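Local coordinates for microcin B17-processing protein McbD (PDB 6GRH) that belongs to the YcaO cyclodehydratase family and is needed, within the octameric microcin B17 synthetase, to process the inactive McbA precursor into the DNA gyrase poison microcin B17, at residues Gly220-His224 against Glu319-Thr325. The protein carries 1 engineered substitution. Where two conformers were deposited one is given. Residue numbers count along the deposited sequence, not the author numbering.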
ATOM      1  N   GLY E 220      30.573 -46.682  24.369  1.00 41.46           N
ATOM      2  CA  GLY E 220      31.471 -45.937  25.241  1.00 41.61           C
ATOM      3  C   GLY E 220      31.573 -44.464  24.918  1.00 40.47           C
ATOM      4  O   GLY E 220      32.139 -43.720  25.699  1.00 40.87           O
ATOM      5  N   ALA E 221      31.025 -44.021  23.785  1.00 39.29           N
ATOM      6  CA  ALA E 221      31.099 -42.613  23.409  1.00 37.93           C
ATOM      7  C   ALA E 221      30.093 -41.787  24.234  1.00 37.29           C
ATOM      8  O   ALA E 221      29.019 -42.285  24.584  1.00 36.74           O
ATOM      9  CB  ALA E 221      30.819 -42.422  21.915  1.00 37.15           C
ATOM     10  N   PRO E 222      30.430 -40.512  24.502  1.00 37.15           N
ATOM     11  CA  PRO E 222      29.448 -39.555  25.032  1.00 36.64           C
ATOM     12  C   PRO E 222      28.405 -39.148  24.016  1.00 35.62           C
ATOM     13  O   PRO E 222      28.518 -39.466  22.818  1.00 34.80           O
ATOM     14  CB  PRO E 222      30.308 -38.345  25.395  1.00 36.57           C
ATOM     15  CG  PRO E 222      31.417 -38.392  24.400  1.00 36.49           C
ATOM     16  CD  PRO E 222      31.733 -39.859  24.261  1.00 37.10           C
ATOM     17  N   GLY E 223      27.405 -38.413  24.479  1.00 35.07           N
ATOM     18  CA  GLY E 223      26.323 -37.984  23.607  1.00 34.10           C
ATOM     19  C   GLY E 223      25.457 -39.142  23.163  1.00 34.09           C
ATOM     20  O   GLY E 223      25.555 -40.254  23.697  1.00 34.84           O
ATOM     21  N   HIS E 224      24.622 -38.881  22.166  1.00 33.45           N
ATOM     22  CA  HIS E 224      23.579 -39.809  21.758  1.00 33.97           C
ATOM     23  C   HIS E 224      23.335 -39.697  20.264  1.00 33.24           C
ATOM     24  O   HIS E 224      23.007 -38.609  19.770  1.00 32.98           O
ATOM     25  CB  HIS E 224      22.293 -39.525  22.539  1.00 34.89           C
ATOM     26  CG  HIS E 224      22.449 -39.688  24.020  1.00 36.32           C
ATOM     27  ND1 HIS E 224      22.322 -40.904  24.655  1.00 37.80           N
ATOM     28  CD2 HIS E 224      22.780 -38.797  24.983  1.00 36.95           C
ATOM     29  CE1 HIS E 224      22.546 -40.756  25.948  1.00 38.64           C
ATOM     30  NE2 HIS E 224      22.832 -39.486  26.176  1.00 38.48           N
ATOM     31  N   GLU E 319      19.948 -38.168  30.480  0.50 52.62           N
ATOM     32  CA  GLU E 319      21.345 -38.534  30.242  0.50 51.42           C
ATOM     33  C   GLU E 319      21.821 -39.514  31.321  0.50 51.69           C
ATOM     34  O   GLU E 319      21.131 -39.732  32.321  0.50 51.97           O
ATOM     35  CB  GLU E 319      22.223 -37.278  30.245  0.50 51.03           C
ATOM     36  CG  GLU E 319      21.611 -36.135  29.451  0.50 50.12           C
ATOM     37  CD  GLU E 319      20.888 -36.643  28.220  0.50 49.30           C
ATOM     38  OE1 GLU E 319      21.009 -37.850  27.913  0.50 49.74           O
ATOM     39  OE2 GLU E 319      20.200 -35.848  27.552  0.50 47.82           O
ATOM     40  N   ASN E 320      22.992 -40.107  31.094  1.00 50.66           N
ATOM     41  CA  ASN E 320      23.610 -41.067  32.035  1.00 50.09           C
ATOM     42  C   ASN E 320      25.099 -40.717  32.203  1.00 47.95           C
ATOM     43  O   ASN E 320      25.621 -39.789  31.579  1.00 44.35           O
ATOM     44  CB  ASN E 320      23.414 -42.523  31.551  1.00 50.83           C
ATOM     45  CG  ASN E 320      24.137 -42.805  30.234  1.00 50.72           C
ATOM     46  OD1 ASN E 320      25.369 -42.973  30.209  1.00 50.36           O
ATOM     47  ND2 ASN E 320      23.380 -42.844  29.128  1.00 49.32           N
ATOM     48  N   ILE E 321      25.777 -41.494  33.030  1.00 47.47           N
ATOM     49  CA  ILE E 321      27.143 -41.178  33.423  1.00 47.83           C
ATOM     50  C   ILE E 321      28.144 -41.067  32.257  1.00 47.32           C
ATOM     51  O   ILE E 321      29.077 -40.263  32.330  1.00 47.55           O
ATOM     52  CB  ILE E 321      27.646 -42.189  34.473  1.00 48.42           C
ATOM     53  CG1 ILE E 321      28.838 -41.617  35.256  1.00 48.74           C
ATOM     54  CG2 ILE E 321      27.967 -43.532  33.821  1.00 48.53           C
ATOM     55  CD1 ILE E 321      29.204 -42.467  36.444  1.00 49.59           C
ATOM     56  N   THR E 322      27.938 -41.833  31.185  1.00 47.16           N
ATOM     57  CA  THR E 322      28.801 -41.750  29.987  1.00 46.69           C
ATOM     58  C   THR E 322      28.519 -40.546  29.094  1.00 45.66           C
ATOM     59  O   THR E 322      29.436 -40.076  28.420  1.00 44.54           O
ATOM     60  CB  THR E 322      28.666 -42.999  29.087  1.00 46.34           C
ATOM     61  OG1 THR E 322      28.752 -44.155  29.898  1.00 46.62           O
ATOM     62  CG2 THR E 322      29.774 -43.039  28.013  1.00 45.64           C
ATOM     63  N   SER E 323      27.275 -40.048  29.094  1.00 46.46           N
ATOM     64  CA  SER E 323      26.827 -38.996  28.150  1.00 46.16           C
ATOM     65  C   SER E 323      27.710 -37.759  28.087  1.00 46.05           C
ATOM     66  O   SER E 323      27.819 -37.159  27.025  1.00 44.61           O
ATOM     67  CB  SER E 323      25.393 -38.501  28.456  1.00 46.86           C
ATOM     68  OG  SER E 323      24.431 -39.541  28.469  1.00 48.25           O
ATOM     69  N   ASP E 324      28.299 -37.354  29.218  1.00 47.48           N
ATOM     70  CA  ASP E 324      29.049 -36.082  29.281  1.00 47.83           C
ATOM     71  C   ASP E 324      30.561 -36.249  29.521  1.00 47.52           C
ATOM     72  O   ASP E 324      31.227 -35.297  29.935  1.00 48.08           O
ATOM     73  CB  ASP E 324      28.416 -35.120  30.317  1.00 48.60           C
ATOM     74  CG  ASP E 324      28.624 -35.567  31.758  1.00 51.06           C
ATOM     75  OD1 ASP E 324      29.037 -36.736  32.001  1.00 51.65           O
ATOM     76  OD2 ASP E 324      28.351 -34.728  32.650  1.00 51.89           O
ATOM     77  N   THR E 325      31.103 -37.435  29.228  1.00 46.53           N
ATOM     78  CA  THR E 325      32.555 -37.599  29.143  1.00 45.86           C
ATOM     79  C   THR E 325      33.054 -36.789  27.946  1.00 44.05           C
ATOM     80  O   THR E 325      32.265 -36.238  27.171  1.00 41.67           O
ATOM     81  CB  THR E 325      32.977 -39.074  28.981  1.00 46.65           C
ATOM     82  OG1 THR E 325      32.366 -39.595  27.804  1.00 45.57           O
ATOM     83  CG2 THR E 325      32.589 -39.915  30.208  1.00 47.87           C
TER
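The two loops come closest in backbone at Ser323, whose CA lies 4.1 Å from Pro222 CA. The m rotamer of Ser323 (chi1 -56°) places its OG within reach of Asn320 N, from which it accepts a hydrogen bond at 3.0 Å, and of His224 NE2, with which it pairs at 2.8 Å; either hydroxyl or imidazole could be the donor. His224, also m at chi1, carries its ring across the gap, with Ser323 OG and Asn320 ND2 near the ring plane. A backbone hydrogen bond, Gly223 N to Ser323 O (2.9 Å), runs beside this side-chain pair.

Hydrogen bonds within the 319-325 loop accompany its fold. Asn320, at chi1 p, takes Thr322 N on OD1 (3.0 Å), an Asx turn, and Thr322 to Thr325 form a type I beta turn. Thr325 in its p rotamer gives OG1 to Thr322 O (3.0 Å), an oxygen that also receives a CA-H...O contact from Pro222 CA at 3.4 Å. Pro222 packs on this turn through Pro222 CB, 3.2 Å from Ser323 O and 3.4 Å from Thr325 OG1. Thr322, at chi1 m, sets CG2 3.4 Å from Gly220 O.

This is loop packing within the YcaO-family region. It joins the loop between strands 210-215 and 224-231 to the loop before helix 327-334, whose Leu327 and Tyr330 touch Pro222. His224 ND1 bonds Asp215 at the end of strand 210-215, the His224 backbone pairs with Ala248 of strand 241-248, and Glu319 OE2 accepts from Leu251 N at the start of helix 251-275.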